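Local coordinates for CurF (Lyngbya majuscula, PDB 5DP2), which probably catalyses NADPH-dependent cyclopropane ring formation in the biosynthesis of curacin A, as an unusual member of the enoyl reductase family, at residues A[197-200]-A[205-208]; A[210-215]-A[240-245]. One frame throughout, in Å; residues are numbered along the deposited sequence.

Interaction 1 (A[197-200]-A[205-208])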
loop_
_atom_site.group_PDB
_atom_site.type_symbol
_atom_site.label_atom_id
_atom_site.label_comp_id
_atom_site.label_asym_id
_atom_site.label_seq_id
_atom_site.Cartn_x
_atom_site.Cartn_y
_atom_site.Cartn_z
ATOM N N VAL A 197 -11.679 -17.518 -4.436
ATOM C CA VAL A 197 -11.820 -16.625 -3.305
ATOM C C VAL A 197 -12.379 -15.268 -3.773
ATOM O O VAL A 197 -13.296 -14.706 -3.168
ATOM C CB VAL A 197 -10.466 -16.452 -2.555
ATOM C CG1 VAL A 197 -10.609 -15.467 -1.403
ATOM C CG2 VAL A 197 -9.939 -17.792 -2.057
ATOM N N LEU A 198 -11.845 -14.745 -4.874
ATOM C CA LEU A 198 -12.301 -13.458 -5.388
ATOM C C LEU A 198 -13.735 -13.562 -5.967
ATOM O O LEU A 198 -14.545 -12.636 -5.832
ATOM C CB LEU A 198 -11.361 -12.905 -6.431
ATOM C CG LEU A 198 -10.198 -12.119 -5.818
ATOM C CD1 LEU A 198 -9.464 -12.682 -4.620
ATOM C CD2 LEU A 198 -9.277 -11.651 -6.884
ATOM N N ARG A 199 -14.080 -14.680 -6.595
ATOM C CA ARG A 199 -15.459 -14.861 -7.053
ATOM C C ARG A 199 -16.411 -14.857 -5.845
ATOM O O ARG A 199 -17.494 -14.248 -5.920
ATOM C CB ARG A 199 -15.580 -16.127 -7.909
ATOM C CG ARG A 199 -14.843 -16.030 -9.239
ATOM C CD ARG A 199 -14.967 -17.302 -10.081
ATOM N NE ARG A 199 -14.260 -17.147 -11.356
ATOM C CZ ARG A 199 -13.719 -18.131 -12.071
ATOM N NH1 ARG A 199 -13.779 -19.389 -11.663
ATOM N NH2 ARG A 199 -13.053 -17.840 -13.175
ATOM N N GLU A 200 -16.008 -15.476 -4.730
ATOM C CA GLU A 200 -16.844 -15.494 -3.527
ATOM C C GLU A 200 -17.019 -14.093 -2.938
ATOM O O GLU A 200 -18.045 -13.789 -2.309
ATOM C CB GLU A 200 -16.287 -16.463 -2.477
ATOM C CG GLU A 200 -16.388 -17.920 -2.892
ATOM C CD GLU A 200 -16.204 -18.892 -1.746
ATOM O OE1 GLU A 200 -16.123 -18.444 -0.577
ATOM O OE2 GLU A 200 -16.140 -20.113 -2.021
ATOM N N HIS A 205 -16.007 -11.316 -13.072
ATOM C CA HIS A 205 -14.959 -11.673 -14.029
ATOM C C HIS A 205 -13.598 -11.743 -13.327
ATOM O O HIS A 205 -13.040 -10.716 -12.959
ATOM C CB HIS A 205 -14.876 -10.649 -15.165
ATOM C CG HIS A 205 -16.095 -10.587 -16.032
ATOM N ND1 HIS A 205 -16.682 -11.701 -16.598
ATOM C CD2 HIS A 205 -16.803 -9.528 -16.483
ATOM C CE1 HIS A 205 -17.705 -11.331 -17.347
ATOM N NE2 HIS A 205 -17.792 -10.016 -17.300
ATOM N N VAL A 206 -13.090 -12.954 -13.141
ATOM C CA VAL A 206 -11.826 -13.193 -12.454
ATOM C C VAL A 206 -11.009 -14.152 -13.327
ATOM O O VAL A 206 -11.491 -15.211 -13.722
ATOM C CB VAL A 206 -12.010 -13.783 -11.046
ATOM C CG1 VAL A 206 -10.652 -13.849 -10.346
ATOM C CG2 VAL A 206 -13.000 -12.986 -10.205
ATOM N N MET A 207 -9.777 -13.745 -13.644
ATOM C CA MET A 207 -8.898 -14.427 -14.596
ATOM C C MET A 207 -7.546 -14.680 -13.948
ATOM O O MET A 207 -7.183 -14.035 -12.966
ATOM C CB MET A 207 -8.694 -13.537 -15.861
ATOM C CG MET A 207 -9.967 -13.314 -16.645
ATOM S SD MET A 207 -9.883 -11.897 -17.734
ATOM C CE MET A 207 -10.130 -10.632 -16.503
ATOM N N ASN A 208 -6.778 -15.576 -14.544
ATOM C CA ASN A 208 -5.430 -15.873 -14.089
ATOM C C ASN A 208 -4.472 -14.751 -14.440
ATOM O O ASN A 208 -4.352 -14.348 -15.608
ATOM C CB ASN A 208 -4.986 -17.176 -14.795
ATOM C CG ASN A 208 -3.604 -17.652 -14.397
ATOM O OD1 ASN A 208 -3.032 -17.205 -13.423
ATOM N ND2 ASN A 208 -3.068 -18.601 -15.163
HETATM O O HOH W 1 -14.892 -15.212 -13.639
#

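Interaction 2 (A[210-215]-A[240-245]). With NAP (NADP nicotinamide-adenine-dinucleotide phosphate), chain B.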
loop_
_atom_site.group_PDB
_atom_site.type_symbol
_atom_site.label_atom_id
_atom_site.label_comp_id
_atom_site.label_asym_id
_atom_site.label_seq_id
_atom_site.Cartn_x
_atom_site.Cartn_y
_atom_site.Cartn_z
ATOM N N ARG A 210 -1.145 -15.052 -13.836
ATOM C CA ARG A 210 0.203 -15.612 -13.858
ATOM C C ARG A 210 0.732 -15.859 -15.258
ATOM O O ARG A 210 1.900 -16.242 -15.406
ATOM C CB ARG A 210 0.276 -16.873 -13.000
ATOM C CG ARG A 210 0.128 -16.588 -11.523
ATOM C CD ARG A 210 1.471 -16.290 -10.898
ATOM N NE ARG A 210 1.319 -15.757 -9.533
ATOM C CZ ARG A 210 2.347 -15.395 -8.752
ATOM N NH1 ARG A 210 3.597 -15.534 -9.171
ATOM N NH2 ARG A 210 2.134 -14.903 -7.539
ATOM N N THR A 211 -0.087 -15.618 -16.276
ATOM C CA THR A 211 0.345 -15.517 -17.671
ATOM C C THR A 211 -0.333 -14.280 -18.251
ATOM O O THR A 211 -1.262 -13.737 -17.652
ATOM C CB THR A 211 -0.046 -16.736 -18.536
ATOM O OG1 THR A 211 -1.443 -16.697 -18.810
ATOM C CG2 THR A 211 0.390 -18.047 -17.867
ATOM N N THR A 212 0.095 -13.893 -19.455
ATOM C CA THR A 212 -0.548 -12.779 -20.133
ATOM C C THR A 212 -1.769 -13.201 -20.968
ATOM O O THR A 212 -2.324 -12.385 -21.702
ATOM C CB THR A 212 0.450 -11.980 -20.982
ATOM O OG1 THR A 212 1.028 -12.834 -21.963
ATOM C CG2 THR A 212 1.541 -11.340 -20.151
ATOM N N GLU A 213 -2.236 -14.436 -20.818
ATOM C CA GLU A 213 -3.423 -14.867 -21.550
ATOM C C GLU A 213 -4.686 -14.101 -21.101
ATOM O O GLU A 213 -5.667 -14.106 -21.831
ATOM C CB GLU A 213 -3.615 -16.371 -21.405
ATOM C CG GLU A 213 -2.557 -17.186 -22.165
ATOM C CD GLU A 213 -2.373 -16.748 -23.611
ATOM O OE1 GLU A 213 -3.383 -16.651 -24.354
ATOM O OE2 GLU A 213 -1.214 -16.491 -24.007
ATOM N N PHE A 214 -4.659 -13.429 -19.939
ATOM C CA PHE A 214 -5.783 -12.589 -19.537
ATOM C C PHE A 214 -6.099 -11.570 -20.622
ATOM O O PHE A 214 -7.242 -11.133 -20.719
ATOM C CB PHE A 214 -5.517 -11.862 -18.197
ATOM C CG PHE A 214 -4.450 -10.811 -18.285
ATOM C CD1 PHE A 214 -4.725 -9.550 -18.793
ATOM C CD2 PHE A 214 -3.163 -11.092 -17.917
ATOM C CE1 PHE A 214 -3.721 -8.613 -18.967
ATOM C CE2 PHE A 214 -2.154 -10.143 -18.057
ATOM C CZ PHE A 214 -2.428 -8.912 -18.595
ATOM N N ALA A 215 -5.111 -11.130 -21.412
ATOM C CA ALA A 215 -5.370 -10.073 -22.370
ATOM C C ALA A 215 -6.328 -10.561 -23.449
ATOM O O ALA A 215 -7.285 -9.870 -23.787
ATOM C CB ALA A 215 -4.086 -9.548 -22.968
ATOM N N ILE A 240 3.533 -5.250 -19.563
ATOM C CA ILE A 240 3.233 -3.845 -19.884
ATOM C C ILE A 240 2.623 -3.729 -21.291
ATOM O O ILE A 240 1.541 -3.180 -21.439
ATOM C CB ILE A 240 4.441 -2.939 -19.647
ATOM C CG1 ILE A 240 4.747 -2.878 -18.145
ATOM C CG2 ILE A 240 4.174 -1.553 -20.229
ATOM C CD1 ILE A 240 6.073 -2.232 -17.814
ATOM N N PRO A 241 3.290 -4.229 -22.362
ATOM C CA PRO A 241 2.692 -4.057 -23.680
ATOM C C PRO A 241 1.351 -4.789 -23.839
ATOM O O PRO A 241 0.465 -4.301 -24.545
ATOM C CB PRO A 241 3.769 -4.586 -24.650
ATOM C CG PRO A 241 4.650 -5.455 -23.792
ATOM C CD PRO A 241 4.659 -4.774 -22.450
ATOM N N LYS A 242 1.192 -5.955 -23.203
ATOM C CA LYS A 242 -0.075 -6.681 -23.265
ATOM C C LYS A 242 -1.214 -5.883 -22.640
ATOM O O LYS A 242 -2.343 -5.886 -23.155
ATOM C CB LYS A 242 0.062 -8.056 -22.588
ATOM C CG LYS A 242 0.856 -9.070 -23.388
ATOM C CD LYS A 242 -0.011 -9.836 -24.373
ATOM C CE LYS A 242 0.844 -10.639 -25.341
ATOM N NZ LYS A 242 2.070 -11.166 -24.686
ATOM N N ASN A 243 -0.923 -5.207 -21.521
ATOM C CA ASN A 243 -1.909 -4.314 -20.911
ATOM C C ASN A 243 -2.211 -3.117 -21.796
ATOM O O ASN A 243 -3.388 -2.740 -21.982
ATOM C CB ASN A 243 -1.405 -3.846 -19.547
ATOM C CG ASN A 243 -1.757 -4.840 -18.452
ATOM O OD1 ASN A 243 -2.924 -5.176 -18.273
ATOM N ND2 ASN A 243 -0.806 -5.228 -17.679
ATOM N N ILE A 244 -1.179 -2.473 -22.347
ATOM C CA ILE A 244 -1.432 -1.317 -23.207
ATOM C C ILE A 244 -2.386 -1.719 -24.339
ATOM O O ILE A 244 -3.301 -0.964 -24.715
ATOM C CB ILE A 244 -0.109 -0.714 -23.718
ATOM C CG1 ILE A 244 0.670 -0.091 -22.556
ATOM C CG2 ILE A 244 -0.368 0.315 -24.819
ATOM C CD1 ILE A 244 2.118 0.240 -22.895
ATOM N N ASP A 245 -2.160 -2.907 -24.919
ATOM C CA ASP A 245 -2.931 -3.329 -26.071
ATOM C C ASP A 245 -4.403 -3.588 -25.803
ATOM O O ASP A 245 -5.182 -3.561 -26.754
ATOM C CB ASP A 245 -2.282 -4.522 -26.711
ATOM C CG ASP A 245 -0.933 -4.166 -27.405
ATOM O OD1 ASP A 245 -0.632 -2.953 -27.564
ATOM O OD2 ASP A 245 -0.276 -5.096 -27.853
HETATM P PA NAP B . 0.459 -7.331 -2.512
HETATM O O1A NAP B . -0.293 -7.735 -1.291
HETATM O O2A NAP B . -0.292 -6.898 -3.718
HETATM O O5B NAP B . 1.453 -8.532 -2.864
HETATM C C5B NAP B . 2.078 -8.625 -4.151
HETATM C C4B NAP B . 1.133 -9.102 -5.232
HETATM O O4B NAP B . 1.883 -9.338 -6.401
HETATM C C3B NAP B . 0.393 -10.362 -4.893
HETATM O O3B NAP B . -1.001 -10.055 -4.825
HETATM C C2B NAP B . 0.707 -11.342 -6.040
HETATM O O2B NAP B . -0.362 -12.023 -6.632
HETATM C C1B NAP B . 1.276 -10.436 -7.114
HETATM N N9A NAP B . 2.345 -11.030 -7.905
HETATM C C8A NAP B . 3.686 -11.065 -7.591
HETATM N N7A NAP B . 4.386 -11.693 -8.565
HETATM C C5A NAP B . 3.494 -12.045 -9.503
HETATM C C6A NAP B . 3.570 -12.714 -10.760
HETATM N N6A NAP B . 4.762 -13.140 -11.226
HETATM N N1A NAP B . 2.451 -12.894 -11.450
HETATM C C2A NAP B . 1.286 -12.458 -10.957
HETATM N N3A NAP B . 1.090 -11.820 -9.801
HETATM C C4A NAP B . 2.184 -11.635 -9.079
HETATM O O3 NAP B . 1.512 -6.172 -2.139
HETATM P PN NAP B . 1.266 -4.608 -1.901
HETATM O O1N NAP B . 2.138 -4.194 -0.780
HETATM O O2N NAP B . -0.203 -4.309 -1.824
HETATM O O5D NAP B . 1.879 -4.006 -3.210
HETATM C C5D NAP B . 1.226 -4.273 -4.473
HETATM C C4D NAP B . 2.190 -3.933 -5.638
HETATM O O4D NAP B . 2.151 -2.544 -5.833
HETATM C C3D NAP B . 3.662 -4.269 -5.372
HETATM O O3D NAP B . 4.289 -4.530 -6.635
HETATM C C2D NAP B . 4.186 -3.010 -4.728
HETATM O O2D NAP B . 5.599 -2.895 -4.922
HETATM C C1D NAP B . 3.402 -1.946 -5.450
HETATM N N1N NAP B . 3.007 -0.704 -4.751
HETATM C C2N NAP B . 3.326 0.494 -5.290
HETATM C C3N NAP B . 2.970 1.699 -4.690
HETATM C C7N NAP B . 3.344 2.991 -5.329
HETATM O O7N NAP B . 3.176 3.974 -4.640
HETATM N N7N NAP B . 3.822 2.988 -6.603
HETATM C C4N NAP B . 2.256 1.669 -3.487
HETATM C C5N NAP B . 1.938 0.427 -2.954
HETATM C C6N NAP B . 2.317 -0.757 -3.599
HETATM P P2B NAP B . -1.122 -13.264 -5.968
HETATM O O1X NAP B . -1.879 -12.716 -4.765
HETATM O O2X NAP B . -2.022 -13.726 -7.079
HETATM O O3X NAP B . -0.064 -14.264 -5.567
#

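Interaction 1 (A[197-200]-A[205-208])
R199, on the last turn of helix 195-200, lays its side chain across V206 of strand 205-208 and touches it in two ways. Near the root the contact is apolar, with R199 CG 3.7 Å from V206 CG2. At the far end, in one of the residue's two conformers, R199 NH2 donates to V206 O at 3.1 Å. That bond is bent (N-H...O 144°), and the oxygen meets the edge of the guanidinium but lies 25° out of its plane. The chain runs extended from CG to NE, which gives arginine the length to pass over the valine and still reach its carbonyl.

A water lies beside this bond. It accepts from V206 N at 2.9 Å and, weakly, from R199 NE at 3.1 Å, so one arginine serves the carbonyl of V206 directly and its N-H through the water. Further in, L198 CB packs 4.1 Å from V206 CG1. With CG1 anti to the backbone N (chi1 -174°) and CG2 beside that N, the two valine methyls spread under the helix; a beta-branched residue suits both the strand and this interface.

The contact completes a right-handed beta-alpha-beta unit of the Rossmann fold, built from strand 185-190, helix 195-200 and strand 205-208. T190 touches both L198 and V206, closing the apolar layer between helix and sheet. Backbone bonds of H205 and M207 to strand 185-190 hold the inner side of strand 205-208, which is the outermost strand at this end of the parallel sheet. The peptide groups of V206 therefore face outward with no further strand to pair with, and the arginine and its water supply the polar partners there, while the hydrocarbon below packs against the helix.

Interaction 2 (A[210-215]-A[240-245])
K242 and T212 cross at about a right angle where the loop entering helix 214-221 meets helix 239-245, on one face of the Rossmann-type nucleotide-binding domain. K242 CG rests 3.8 Å from T212 CB. In one of its two conformers the lysine chain, bent at chi2 (-87°) and again at chi4, brings NZ to T212 OG1 for a weak hydrogen bond of 3.4 Å; its stronger partner is E238, in a salt bridge. Lysine fits this margin because its methylenes pack while its amine stays polar. A215, small enough for the helices to come close, sets CB 4.1 Å from K242 O.

Deeper in, F214 and N243 also cross nearly at right angles, with ring and amide planes 30° apart and N243 OD1 3.6 Å from F214 CE1. That oxygen accepts from H165 NE2, and H165 in turn meets the F214 ring edge-to-face. A leucine in place of N243 would probably leave H165 NE2 without this acceptor, with the F214 ring a less specific hold on the imidazole's rotation.

At the start of the loop, R210 lies flat against the NADP adenine in one of its two conformers, and its NH2 donates to O3X of the 2'-phosphate at 3.0 Å.

In the fold
From the N terminus, the chain leaves strand 185-190, forms helix 195-200 and turns back through four residues to strand 205-208; interaction 1 closes that short connection. Only then does interaction 2 open, spanning a 24-residue loop that holds most of helix 214-221 and strand 227-232 before helix 239-245. The two loops therefore stand in series, neither nesting nor crossing. They nevertheless meet, N208 O lying 3.8 Å from F214 CB. V206 faces helix 195-200 while M207 faces helix 214-221, so the outermost strand is covered on both faces. Interaction 2 then joins helix 214-221, which carries the chain over to strand 227-232 in the other half of the parallel sheet, to helix 239-245 that follows that strand.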